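Transcription factor TAU subunit SFC1 (Schizosaccharomyces pombe, PDB 4BJI) belongs to the tauA part of TFIIIC, which binds box A promoter sites of tRNA and similar genes so that RNA polymerase III can be recruited. Local coordinates at residues M17-P23 against F94-R99; L110-L114 against M182-F187; G122-H126 against L133-N137. All blocks are in the same frame, centred on the assembly; numbering follows the deposited sequence.

Contact 1 of 3, residues M17-P23 against F94-R99; sequences MGVESVP and FGYDPR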
HETATM    1  N   MSE A  17       0.408  -8.474 -12.179  1.00  9.78           N
HETATM    2  CA  MSE A  17       1.755  -8.176 -12.641  1.00  8.64           C
HETATM    3  C   MSE A  17       2.047  -8.628 -14.058  1.00 10.40           C
HETATM    4  O   MSE A  17       3.033  -8.183 -14.665  1.00 11.69           O
HETATM    5  CB  MSE A  17       2.789  -8.793 -11.705  1.00 11.07           C
HETATM    6  CG  MSE A  17       2.869  -8.042 -10.364  1.00 10.97           C
HETATM    7 SE   MSE A  17       3.701  -6.278 -10.510  1.00 12.35          SE
HETATM    8  CE  MSE A  17       5.488  -6.897 -10.846  1.00 18.54           C
ATOM      9  N   GLY A  18       1.220  -9.516 -14.573  1.00  9.76           N
ATOM     10  CA  GLY A  18       1.388  -9.987 -15.935  1.00 12.54           C
ATOM     11  C   GLY A  18       0.780  -9.118 -17.018  1.00 13.82           C
ATOM     12  O   GLY A  18       0.977  -9.403 -18.219  1.00 18.49           O
ATOM     13  N   VAL A  19       0.078  -8.055 -16.657  1.00 13.12           N
ATOM     14  CA  VAL A  19      -0.651  -7.240 -17.652  1.00 14.87           C
ATOM     15  C   VAL A  19       0.349  -6.567 -18.598  1.00 13.67           C
ATOM     16  O   VAL A  19       1.374  -6.050 -18.169  1.00 14.44           O
ATOM     17  CB  VAL A  19      -1.553  -6.190 -16.969  1.00 15.04           C
ATOM     18  CG1 VAL A  19      -0.741  -5.010 -16.318  1.00 16.10           C
ATOM     19  CG2 VAL A  19      -2.563  -5.641 -17.982  1.00 19.23           C
ATOM     20  N   GLU A  20       0.062  -6.573 -19.902  1.00 16.31           N
ATOM     21  CA  GLU A  20       1.028  -5.999 -20.840  1.00 20.07           C
ATOM     22  C   GLU A  20       1.202  -4.483 -20.642  1.00 15.92           C
ATOM     23  O   GLU A  20       2.324  -3.983 -20.487  1.00 21.60           O
ATOM     24  CB  GLU A  20       0.615  -6.294 -22.286  1.00 27.11           C
ATOM     25  CG  GLU A  20       1.696  -5.922 -23.282  1.00 48.48           C
ATOM     26  CD  GLU A  20       1.286  -6.180 -24.720  1.00 67.69           C
ATOM     27  OE1 GLU A  20       0.556  -7.165 -24.966  1.00 73.76           O
ATOM     28  OE2 GLU A  20       1.688  -5.390 -25.602  1.00 72.06           O
ATOM     29  N   SER A  21       0.097  -3.768 -20.638  1.00 16.90           N
ATOM     30  CA  SER A  21       0.090  -2.322 -20.475  0.51 19.28           C
ATOM     31  C   SER A  21      -0.931  -1.970 -19.404  1.00 14.33           C
ATOM     32  O   SER A  21      -2.035  -2.516 -19.399  1.00 17.89           O
ATOM     33  CB  SER A  21      -0.299  -1.641 -21.790  0.51 26.29           C
ATOM     34  OG  SER A  21       0.542  -2.056 -22.851  0.51 29.86           O
ATOM     35  N   VAL A  22      -0.581  -1.064 -18.502  1.00 12.48           N
ATOM     36  CA  VAL A  22      -1.541  -0.639 -17.490  1.00 13.11           C
ATOM     37  C   VAL A  22      -2.649   0.241 -18.096  1.00 12.51           C
ATOM     38  O   VAL A  22      -2.471   0.926 -19.105  1.00 15.43           O
ATOM     39  CB  VAL A  22      -0.877   0.086 -16.299  1.00 10.75           C
ATOM     40  CG1 VAL A  22       0.182  -0.800 -15.688  1.00 12.45           C
ATOM     41  CG2 VAL A  22      -0.304   1.428 -16.742  1.00 13.36           C
ATOM     42  N   PRO A  23      -3.818   0.249 -17.450  1.00 13.64           N
ATOM     43  CA  PRO A  23      -4.928   1.061 -17.924  1.00 14.89           C
ATOM     44  C   PRO A  23      -4.578   2.552 -18.040  1.00 13.41           C
ATOM     45  O   PRO A  23      -3.921   3.097 -17.145  1.00 13.52           O
ATOM     46  CB  PRO A  23      -5.978   0.855 -16.825  1.00 16.13           C
ATOM     47  CG  PRO A  23      -5.673  -0.478 -16.258  1.00 15.82           C
ATOM     48  CD  PRO A  23      -4.166  -0.546 -16.257  1.00 14.97           C
ATOM     49  N   PHE A  94      -4.220   6.346 -13.558  1.00  8.41           N
ATOM     50  CA  PHE A  94      -4.150   5.868 -14.940  1.00  9.49           C
ATOM     51  C   PHE A  94      -2.829   6.296 -15.585  1.00  8.85           C
ATOM     52  O   PHE A  94      -2.340   7.402 -15.367  1.00 11.36           O
ATOM     53  CB  PHE A  94      -5.319   6.411 -15.762  1.00  9.75           C
ATOM     54  CG  PHE A  94      -6.661   5.815 -15.378  1.00 11.39           C
ATOM     55  CD1 PHE A  94      -6.830   4.452 -15.234  1.00 11.18           C
ATOM     56  CD2 PHE A  94      -7.790   6.647 -15.188  1.00 11.53           C
ATOM     57  CE1 PHE A  94      -8.071   3.903 -14.880  1.00 10.81           C
ATOM     58  CE2 PHE A  94      -9.034   6.100 -14.848  1.00 12.12           C
ATOM     59  CZ  PHE A  94      -9.174   4.719 -14.683  1.00 12.09           C
ATOM     60  N   GLY A  95      -2.262   5.364 -16.337  1.00 11.19           N
ATOM     61  CA  GLY A  95      -1.070   5.608 -17.127  1.00 13.05           C
ATOM     62  C   GLY A  95       0.238   5.464 -16.379  1.00 13.39           C
ATOM     63  O   GLY A  95       1.281   5.428 -17.030  1.00 19.48           O
ATOM     64  N   TYR A  96       0.204   5.382 -15.052  1.00 10.08           N
ATOM     65  CA  TYR A  96       1.436   5.222 -14.277  1.00 10.19           C
ATOM     66  C   TYR A  96       1.678   3.720 -14.085  1.00  9.89           C
ATOM     67  O   TYR A  96       0.795   3.013 -13.587  1.00  9.94           O
ATOM     68  CB  TYR A  96       1.322   5.897 -12.915  1.00  9.55           C
ATOM     69  CG  TYR A  96       2.574   5.777 -12.069  1.00  9.80           C
ATOM     70  CD1 TYR A  96       3.682   6.562 -12.336  1.00 13.43           C
ATOM     71  CD2 TYR A  96       2.661   4.901 -11.013  1.00  9.19           C
ATOM     72  CE1 TYR A  96       4.843   6.450 -11.571  1.00 16.05           C
ATOM     73  CE2 TYR A  96       3.785   4.793 -10.256  1.00  9.07           C
ATOM     74  CZ  TYR A  96       4.879   5.554 -10.543  1.00 12.03           C
ATOM     75  OH  TYR A  96       6.007   5.426  -9.761  1.00 13.24           O
ATOM     76  N   ASP A  97       2.843   3.230 -14.512  1.00  8.13           N
ATOM     77  CA  ASP A  97       3.213   1.815 -14.373  1.00  7.46           C
ATOM     78  C   ASP A  97       4.340   1.698 -13.353  1.00  8.88           C
ATOM     79  O   ASP A  97       5.499   1.976 -13.654  1.00  9.11           O
ATOM     80  CB  ASP A  97       3.658   1.233 -15.717  1.00 10.60           C
ATOM     81  CG  ASP A  97       3.820  -0.269 -15.677  1.00  9.66           C
ATOM     82  OD1 ASP A  97       3.906  -0.847 -14.572  1.00  9.37           O
ATOM     83  OD2 ASP A  97       3.817  -0.877 -16.776  1.00 10.18           O
ATOM     84  N   PRO A  98       4.015   1.275 -12.126  1.00  7.20           N
ATOM     85  CA  PRO A  98       5.032   1.209 -11.068  1.00  6.94           C
ATOM     86  C   PRO A  98       6.049   0.121 -11.315  1.00  8.81           C
ATOM     87  O   PRO A  98       7.101   0.086 -10.641  1.00  9.41           O
ATOM     88  CB  PRO A  98       4.207   0.937  -9.812  1.00  8.10           C
ATOM     89  CG  PRO A  98       2.962   0.185 -10.326  1.00  9.80           C
ATOM     90  CD  PRO A  98       2.666   0.885 -11.665  1.00  9.57           C
ATOM     91  N   ARG A  99       5.800  -0.754 -12.294  1.00  9.45           N
ATOM     92  CA  ARG A  99       6.782  -1.779 -12.623  1.00  9.74           C
ATOM     93  C   ARG A  99       7.891  -1.192 -13.474  1.00 10.12           C
ATOM     94  O   ARG A  99       8.953  -1.829 -13.684  1.00 12.31           O
ATOM     95  CB  ARG A  99       6.128  -2.919 -13.435  1.00 10.37           C
ATOM     96  CG  ARG A  99       4.955  -3.547 -12.762  1.00 10.87           C
ATOM     97  CD  ARG A  99       4.193  -4.458 -13.715  1.00 13.83           C
ATOM     98  NE  ARG A  99       3.661  -3.711 -14.848  1.00 11.20           N
ATOM     99  CZ  ARG A  99       3.040  -4.287 -15.865  1.00 12.02           C
ATOM    100  NH1 ARG A  99       2.843  -5.610 -15.861  1.00 12.54           N
ATOM    101  NH2 ARG A  99       2.617  -3.533 -16.873  1.00 11.86           N
TER
HETATM  102  O   HOH W   1       2.198  -0.129 -18.869  1.00 16.00           O
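The backbones of Pro23 and Phe94 lie 5.7 Å apart at their CA atoms, and those of Met17 and Arg99 8.1 Å, two loops closed at one end by a backbone bond and at the other by a side chain. Within 94-99, in the family's helix-turn-helix region, an Asx turn, Asp97 OD1 accepting from Arg99 N, precedes the arginine that makes the second closure. An arginine held by a carboxylate here bridges two loops through backbone carbonyls. The guanidinium of Arg99 presents NE and NH2 side-on to the carboxylate of Asp97, NE running almost straight (171°) to the syn lone pair of OD1. This salt bridge fixes the plane in which NH1 and NH2 both reach Val19 O end-on, NH1 in the carbonyl plane on a lone pair at 2.8 Å, NH2 tilted out of it. NH1 also meets Met17 O, from above that carbonyl's plane. A bend at chi3 (-62°) turns the Arg99 tip back toward Asp97, while SE of Met17, a selenomethionine, passes alongside Arg99 CD at 3.7 Å. Val22 fills the middle, its CG1 against Asp97 CG, and a water links Val22 N to Asp97 OD2. At the far end Gly95 N donates to Pro23 O (2.9 Å).

Contact 2 of 3, residues L110-L114 against M182-F187; sequences LFFKL and MREKLF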
ATOM      1  N   LEU A 110       2.516  -4.208   1.615  1.00  9.15           N
ATOM      2  CA  LEU A 110       2.714  -5.484   2.301  1.00  9.90           C
ATOM      3  C   LEU A 110       1.434  -5.837   3.031  1.00 10.06           C
ATOM      4  O   LEU A 110       0.936  -5.032   3.834  1.00 10.32           O
ATOM      5  CB  LEU A 110       3.895  -5.420   3.259  1.00 12.19           C
ATOM      6  CG  LEU A 110       5.269  -5.249   2.612  1.00 14.67           C
ATOM      7  CD1 LEU A 110       5.669  -3.836   2.673  1.00 17.37           C
ATOM      8  CD2 LEU A 110       6.247  -6.102   3.349  1.00 16.78           C
ATOM      9  N   PHE A 111       0.879  -7.009   2.716  1.00 11.71           N
ATOM     10  CA  PHE A 111      -0.371  -7.492   3.289  1.00 14.28           C
ATOM     11  C   PHE A 111      -0.037  -8.525   4.354  1.00 16.04           C
ATOM     12  O   PHE A 111       0.881  -9.361   4.175  1.00 15.97           O
ATOM     13  CB  PHE A 111      -1.265  -8.161   2.221  1.00 16.93           C
ATOM     14  CG  PHE A 111      -2.406  -8.970   2.792  1.00 25.01           C
ATOM     15  CD1 PHE A 111      -3.522  -8.352   3.323  1.00 33.83           C
ATOM     16  CD2 PHE A 111      -2.357 -10.349   2.772  1.00 30.42           C
ATOM     17  CE1 PHE A 111      -4.575  -9.105   3.834  1.00 39.19           C
ATOM     18  CE2 PHE A 111      -3.398 -11.108   3.281  1.00 39.33           C
ATOM     19  CZ  PHE A 111      -4.502 -10.482   3.816  1.00 38.37           C
ATOM     20  N   PHE A 112      -0.782  -8.489   5.449  1.00 14.81           N
ATOM     21  CA  PHE A 112      -0.575  -9.417   6.539  1.00 14.14           C
ATOM     22  C   PHE A 112      -1.857 -10.150   6.840  1.00 19.10           C
ATOM     23  O   PHE A 112      -2.906  -9.534   7.004  1.00 21.94           O
ATOM     24  CB  PHE A 112      -0.061  -8.679   7.769  1.00 14.06           C
ATOM     25  CG  PHE A 112       1.249  -8.018   7.526  1.00 11.61           C
ATOM     26  CD1 PHE A 112       1.311  -6.743   7.002  1.00 11.46           C
ATOM     27  CD2 PHE A 112       2.419  -8.715   7.726  1.00 11.94           C
ATOM     28  CE1 PHE A 112       2.529  -6.173   6.703  1.00  9.68           C
ATOM     29  CE2 PHE A 112       3.641  -8.140   7.425  1.00 11.52           C
ATOM     30  CZ  PHE A 112       3.679  -6.879   6.937  1.00  9.38           C
ATOM     31  N   LYS A 113      -1.757 -11.470   6.877  1.00 21.14           N
ATOM     32  CA  LYS A 113      -2.930 -12.290   7.124  1.00 37.78           C
ATOM     33  C   LYS A 113      -2.976 -12.618   8.596  1.00 43.44           C
ATOM     34  O   LYS A 113      -2.541 -13.687   9.016  1.00 65.52           O
ATOM     35  CB  LYS A 113      -2.886 -13.573   6.304  1.00 55.74           C
ATOM     36  CG  LYS A 113      -4.137 -14.416   6.489  1.00 76.72           C
ATOM     37  CD  LYS A 113      -4.098 -15.684   5.657  1.00 90.38           C
ATOM     38  CE  LYS A 113      -5.317 -16.557   5.925  1.00 96.39           C
ATOM     39  NZ  LYS A 113      -5.317 -17.787   5.085  1.00 99.87           N
ATOM     40  N   LEU A 114      -3.498 -11.690   9.383  1.00 38.91           N
ATOM     41  CA  LEU A 114      -3.581 -11.877  10.819  1.00 48.28           C
ATOM     42  C   LEU A 114      -4.990 -11.568  11.289  1.00 60.76           C
ATOM     43  O   LEU A 114      -5.780 -10.961  10.569  1.00 67.69           O
ATOM     44  CB  LEU A 114      -2.578 -10.985  11.555  1.00 50.44           C
ATOM     45  CG  LEU A 114      -1.080 -11.232  11.327  1.00 49.60           C
ATOM     46  CD1 LEU A 114      -0.268 -10.203  12.091  1.00 49.14           C
ATOM     47  CD2 LEU A 114      -0.644 -12.635  11.733  1.00 48.31           C
HETATM   48  N   MSE A 182       7.780  -6.887  10.597  1.00  8.63           N
HETATM   49  CA  MSE A 182       6.453  -6.276  10.689  1.00  8.51           C
HETATM   50  C   MSE A 182       5.431  -7.272  11.249  1.00 10.54           C
HETATM   51  O   MSE A 182       4.605  -6.921  12.113  1.00 11.59           O
HETATM   52  CB  MSE A 182       6.018  -5.756   9.315  1.00  8.80           C
HETATM   53  CG  MSE A 182       6.912  -4.595   8.840  1.00 10.16           C
HETATM   54 SE   MSE A 182       6.527  -4.011   7.056  1.00  8.73          SE
HETATM   55  CE  MSE A 182       4.830  -3.212   7.414  1.00 11.30           C
ATOM     56  N   ARG A 183       5.450  -8.506  10.749  1.00 12.76           N
ATOM     57  CA  ARG A 183       4.476  -9.508  11.183  1.00 13.56           C
ATOM     58  C   ARG A 183       4.624  -9.759  12.679  1.00 17.52           C
ATOM     59  O   ARG A 183       3.649  -9.790  13.423  1.00 14.89           O
ATOM     60  CB  ARG A 183       4.670 -10.805  10.416  1.00 15.93           C
ATOM     61  CG  ARG A 183       3.608 -11.841  10.756  1.00 18.39           C
ATOM     62  CD  ARG A 183       3.953 -13.140  10.070  1.00 22.87           C
ATOM     63  NE  ARG A 183       5.217 -13.623  10.611  1.00 35.28           N
ATOM     64  CZ  ARG A 183       6.153 -14.265   9.918  1.00 56.76           C
ATOM     65  NH1 ARG A 183       5.987 -14.529   8.628  1.00 60.30           N
ATOM     66  NH2 ARG A 183       7.266 -14.647  10.530  1.00 60.00           N
ATOM     67  N   GLU A 184       5.856  -9.923  13.127  1.00 13.21           N
ATOM     68  CA  GLU A 184       6.105 -10.173  14.552  1.00 16.88           C
ATOM     69  C   GLU A 184       5.592  -9.019  15.396  1.00 15.37           C
ATOM     70  O   GLU A 184       4.923  -9.230  16.416  1.00 16.52           O
ATOM     71  CB  GLU A 184       7.590 -10.349  14.817  1.00 15.64           C
ATOM     72  CG  GLU A 184       7.872 -10.777  16.262  1.00 15.92           C
ATOM     73  CD  GLU A 184       7.392 -12.199  16.540  1.00 18.51           C
ATOM     74  OE1 GLU A 184       7.492 -13.070  15.630  1.00 19.90           O
ATOM     75  OE2 GLU A 184       6.832 -12.422  17.625  1.00 21.47           O
ATOM     76  N   LYS A 185       5.869  -7.785  14.984  1.00 12.36           N
ATOM     77  CA  LYS A 185       5.387  -6.637  15.761  1.00 12.54           C
ATOM     78  C   LYS A 185       3.855  -6.621  15.754  1.00 13.44           C
ATOM     79  O   LYS A 185       3.218  -6.414  16.812  1.00 13.33           O
ATOM     80  CB  LYS A 185       5.993  -5.340  15.252  1.00  9.73           C
ATOM     81  CG  LYS A 185       7.477  -5.201  15.509  1.00 11.59           C
ATOM     82  CD  LYS A 185       7.930  -3.761  15.488  1.00 13.81           C
ATOM     83  CE  LYS A 185       9.425  -3.643  15.771  1.00 13.87           C
ATOM     84  NZ  LYS A 185       9.805  -2.275  15.998  1.00 13.88           N
ATOM     85  N   LEU A 186       3.233  -6.852  14.602  1.00 13.28           N
ATOM     86  CA  LEU A 186       1.768  -6.905  14.575  1.00 15.40           C
ATOM     87  C   LEU A 186       1.171  -7.976  15.502  1.00 20.84           C
ATOM     88  O   LEU A 186       0.133  -7.737  16.145  1.00 21.24           O
ATOM     89  CB  LEU A 186       1.293  -7.140  13.142  1.00 14.86           C
ATOM     90  CG  LEU A 186       1.430  -5.939  12.230  1.00 14.76           C
ATOM     91  CD1 LEU A 186       1.153  -6.380  10.800  1.00 16.70           C
ATOM     92  CD2 LEU A 186       0.472  -4.831  12.632  1.00 17.30           C
ATOM     93  N   PHE A 187       1.800  -9.145  15.576  1.00 17.14           N
ATOM     94  CA  PHE A 187       1.279 -10.226  16.442  1.00 21.89           C
ATOM     95  C   PHE A 187       1.010  -9.644  17.818  1.00 24.74           C
ATOM     96  O   PHE A 187       0.007  -9.955  18.489  1.00 24.24           O
ATOM     97  CB  PHE A 187       2.307 -11.333  16.688  1.00 26.47           C
ATOM     98  CG  PHE A 187       2.528 -12.287  15.548  1.00 40.79           C
ATOM     99  CD1 PHE A 187       1.503 -12.686  14.709  1.00 44.84           C
ATOM    100  CD2 PHE A 187       3.793 -12.829  15.361  1.00 45.46           C
ATOM    101  CE1 PHE A 187       1.751 -13.601  13.679  1.00 46.04           C
ATOM    102  CE2 PHE A 187       4.046 -13.733  14.339  1.00 54.59           C
ATOM    103  CZ  PHE A 187       3.022 -14.120  13.499  1.00 50.95           C
TER
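Packing of a helix against a two-stranded antiparallel sheet is the element here: helix 172-189 lies against the end of strand 109-111 and the residues that follow it. The contact is apolar throughout, and it shows how one aromatic ring can be held by successive turns of a helix. Phe112 is that ring. CD1 of Leu186 sits over one of its faces, 4.0 Å from the centroid and 23° off the normal, a CH-pi contact displaced toward the CG side of the ring. The far end of the same ring meets Met182, a selenomethionine, whose CB comes to 3.5 Å from Phe112 CZ. With chi3 at 70° the end of the Met182 chain folds back, bringing its CE to 3.8 Å from Phe112 CE1, while SE stands at the ring edge in a Met-aromatic contact. Arg183 adds its CB alongside CD2 and CE2 of the ring, its guanidinium leading away.

Two residues on, Leu114 spreads its two methyls over the next part of the helix. CD1 rests 3.6 Å from Leu186 CB, and CD2 reaches the edge of the Phe187 ring, 3.2 Å from CE1, a close approach. Leu110 completes the row at the other end, its CD2 4.3 Å from Met182 SE. Tyr140 of the partner strand 139-141 touches both Met182 and Leu186, and Phe128 does the same from a loop. Met182, Arg183, Leu186 and Phe187 fall on one side of the helix, the i, i+1, i+4, i+5 spacing of one face of an alpha-helix, here packed on a two-stranded sheet.

Contact 3 of 3, residues G122-H126 against L133-N137; sequences GTKTH and LFPTN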
ATOM      1  N   GLY A 122      -9.945  -0.047  17.800  1.00 61.51           N
ATOM      2  CA  GLY A 122      -8.547   0.073  17.423  1.00 56.54           C
ATOM      3  C   GLY A 122      -8.313   1.241  16.485  1.00 60.02           C
ATOM      4  O   GLY A 122      -9.268   1.846  15.998  1.00 71.15           O
ATOM      5  N   THR A 123      -7.047   1.559  16.226  1.00 46.01           N
ATOM      6  CA  THR A 123      -6.713   2.669  15.334  1.00 40.83           C
ATOM      7  C   THR A 123      -6.888   2.269  13.877  1.00 42.40           C
ATOM      8  O   THR A 123      -6.643   1.115  13.497  1.00 34.88           O
ATOM      9  CB  THR A 123      -5.269   3.181  15.535  1.00 38.75           C
ATOM     10  OG1 THR A 123      -4.986   4.201  14.564  1.00 42.61           O
ATOM     11  CG2 THR A 123      -4.255   2.043  15.390  1.00 34.48           C
ATOM     12  N   LYS A 124      -7.330   3.234  13.074  1.00 34.62           N
ATOM     13  CA  LYS A 124      -7.571   3.029  11.653  1.00 37.11           C
ATOM     14  C   LYS A 124      -6.387   3.510  10.839  1.00 28.39           C
ATOM     15  O   LYS A 124      -6.474   3.615   9.630  1.00 17.96           O
ATOM     16  CB  LYS A 124      -8.796   3.833  11.198  1.00 53.53           C
ATOM     17  CG  LYS A 124     -10.154   3.300  11.611  1.00 65.24           C
ATOM     18  CD  LYS A 124     -11.240   4.209  11.035  1.00 74.70           C
ATOM     19  CE  LYS A 124     -12.632   3.893  11.571  1.00 83.39           C
ATOM     20  NZ  LYS A 124     -13.532   5.087  11.507  1.00 87.29           N
ATOM     21  N   THR A 125      -5.288   3.827  11.497  1.00 24.98           N
ATOM     22  CA  THR A 125      -4.179   4.435  10.797  1.00 13.00           C
ATOM     23  C   THR A 125      -3.585   3.504   9.703  1.00 15.65           C
ATOM     24  O   THR A 125      -3.507   2.253   9.803  1.00 17.18           O
ATOM     25  CB  THR A 125      -3.060   4.873  11.766  1.00 19.29           C
ATOM     26  OG1 THR A 125      -2.087   5.619  11.047  1.00 18.03           O
ATOM     27  CG2 THR A 125      -2.368   3.679  12.422  1.00 20.49           C
ATOM     28  N   HIS A 126      -3.126   4.157   8.654  1.00 11.40           N
ATOM     29  CA  HIS A 126      -2.364   3.512   7.581  1.00 10.78           C
ATOM     30  C   HIS A 126      -0.849   3.482   7.885  1.00  8.75           C
ATOM     31  O   HIS A 126      -0.078   2.870   7.167  1.00  9.30           O
ATOM     32  CB  HIS A 126      -2.601   4.283   6.289  1.00  9.60           C
ATOM     33  CG  HIS A 126      -2.211   5.725   6.381  1.00  8.97           C
ATOM     34  ND1 HIS A 126      -2.873   6.624   7.196  1.00 13.35           N
ATOM     35  CD2 HIS A 126      -1.211   6.418   5.794  1.00 10.44           C
ATOM     36  CE1 HIS A 126      -2.285   7.806   7.110  1.00 13.47           C
ATOM     37  NE2 HIS A 126      -1.288   7.712   6.247  1.00 12.94           N
ATOM     38  N   LEU A 133      -1.104   0.348  19.564  1.00 16.52           N
ATOM     39  CA  LEU A 133      -1.809  -0.913  19.816  1.00 16.12           C
ATOM     40  C   LEU A 133      -3.091  -1.073  18.987  1.00 17.40           C
ATOM     41  O   LEU A 133      -3.701  -0.100  18.563  1.00 19.23           O
ATOM     42  CB  LEU A 133      -2.165  -1.018  21.298  1.00 17.22           C
ATOM     43  CG  LEU A 133      -0.990  -0.920  22.272  1.00 15.30           C
ATOM     44  CD1 LEU A 133      -1.540  -0.974  23.720  1.00 16.92           C
ATOM     45  CD2 LEU A 133       0.057  -1.998  22.027  1.00 17.56           C
ATOM     46  N   PHE A 134      -3.486  -2.327  18.784  1.00 18.08           N
ATOM     47  CA  PHE A 134      -4.754  -2.654  18.154  1.00 19.29           C
ATOM     48  C   PHE A 134      -4.952  -2.032  16.776  1.00 22.90           C
ATOM     49  O   PHE A 134      -6.004  -1.465  16.470  1.00 23.33           O
ATOM     50  CB  PHE A 134      -5.919  -2.229  19.079  1.00 21.42           C
ATOM     51  CG  PHE A 134      -5.762  -2.698  20.502  1.00 26.39           C
ATOM     52  CD1 PHE A 134      -5.646  -4.043  20.793  1.00 23.90           C
ATOM     53  CD2 PHE A 134      -5.740  -1.789  21.553  1.00 32.12           C
ATOM     54  CE1 PHE A 134      -5.505  -4.488  22.089  1.00 30.59           C
ATOM     55  CE2 PHE A 134      -5.601  -2.233  22.870  1.00 26.99           C
ATOM     56  CZ  PHE A 134      -5.478  -3.581  23.128  1.00 27.44           C
ATOM     57  N   PRO A 135      -3.932  -2.135  15.922  1.00 20.00           N
ATOM     58  CA  PRO A 135      -4.148  -1.659  14.565  1.00 20.15           C
ATOM     59  C   PRO A 135      -5.186  -2.519  13.850  1.00 22.03           C
ATOM     60  O   PRO A 135      -5.198  -3.729  14.025  1.00 24.46           O
ATOM     61  CB  PRO A 135      -2.758  -1.791  13.928  1.00 18.23           C
ATOM     62  CG  PRO A 135      -2.111  -2.896  14.648  1.00 17.23           C
ATOM     63  CD  PRO A 135      -2.608  -2.739  16.095  1.00 17.60           C
ATOM     64  N   THR A 136      -6.039  -1.890  13.062  1.00 19.40           N
ATOM     65  CA  THR A 136      -7.029  -2.609  12.281  1.00 21.30           C
ATOM     66  C   THR A 136      -6.603  -2.780  10.816  1.00 21.88           C
ATOM     67  O   THR A 136      -7.146  -3.611  10.099  1.00 23.38           O
ATOM     68  CB  THR A 136      -8.368  -1.864  12.280  1.00 26.71           C
ATOM     69  OG1 THR A 136      -8.222  -0.608  11.598  1.00 30.92           O
ATOM     70  CG2 THR A 136      -8.862  -1.622  13.708  1.00 32.55           C
ATOM     71  N   ASN A 137      -5.602  -2.029  10.377  1.00 17.95           N
ATOM     72  CA  ASN A 137      -5.139  -2.112   9.006  1.00 17.29           C
ATOM     73  C   ASN A 137      -4.302  -3.355   8.789  1.00 15.07           C
ATOM     74  O   ASN A 137      -3.521  -3.741   9.668  1.00 17.47           O
ATOM     75  CB  ASN A 137      -4.281  -0.883   8.736  1.00 20.14           C
ATOM     76  CG  ASN A 137      -3.934  -0.730   7.301  1.00 19.07           C
ATOM     77  OD1 ASN A 137      -4.740  -1.070   6.407  1.00 18.43           O
ATOM     78  ND2 ASN A 137      -2.723  -0.236   7.048  1.00 15.46           N
TER
HETATM   79  O   HOH W   2      -4.218   0.371  11.725  1.00 21.95           O
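Thr123 O is gripped by both polar groups of Thr136 and by a water. The backbone N of Thr136 comes nearly along the C=O axis at 3.1 Å, whereas its OG1 donates from 32° off the carbonyl plane at 3.0 Å. The first torsion of Thr136 (chi1 65°) sets OG1 between its own N and carbonyl carbon, which lets one residue deliver two donors to the same oxygen. The water gives its second proton to Thr125 O and accepts from Asn137 N, spanning the two segments where they begin to part. Asn137 lays its CB 3.4 Å from Thr125 O, and its ND2 turns on to Val139 O at the start of strand 139-141.

Both segments belong to the long connection between strands 109-111 and 139-141, and they run beside each other here, with CA atoms nearest at Gly122 and Phe134. Within 122-126 an ST turn shapes the chain: Thr123 OG1, placed anti to N (chi1 176°), accepts from Thr125 N at 3.1 Å. That same rotation puts the CG2 methyl of Thr123 across from Pro135, 3.8 Å from its CA. A glycine here has neither hydroxyl nor methyl, and Thr125 N would probably be left without its acceptor in the turn and a gap opened beside Pro135 CA. The remaining bond, Thr123 N to Phe134 O, is weak and bent. Pro135 packs its ring on Leu189 of helix 172-189. On the other flank, His126 ND1 and Lys124 O both meet Asn61 ND2.

Along the chain contact 1 closes before contact 2 opens, and contact 3 is nested inside the loop that contact 2 closes. Contacts 2 and 3 are neighbours, with centres about 12 Å apart and touching where Leu186 CD2 meets Pro135 CG; they share the surroundings of helix 172-189. Contact 1 lies on the other side of the chain's centre, about 27 Å and about 30 Å from their centres, beside the four-stranded sheet that holds strands 14-15, 79-82 and 90-93. This piece of the subunit, its DNA-binding domain, is thus tied at two separate places: loops are joined beside the larger sheet, while helix 172-189 packs on the smaller sheet, and the connection between its strands folds back on itself beside that helix.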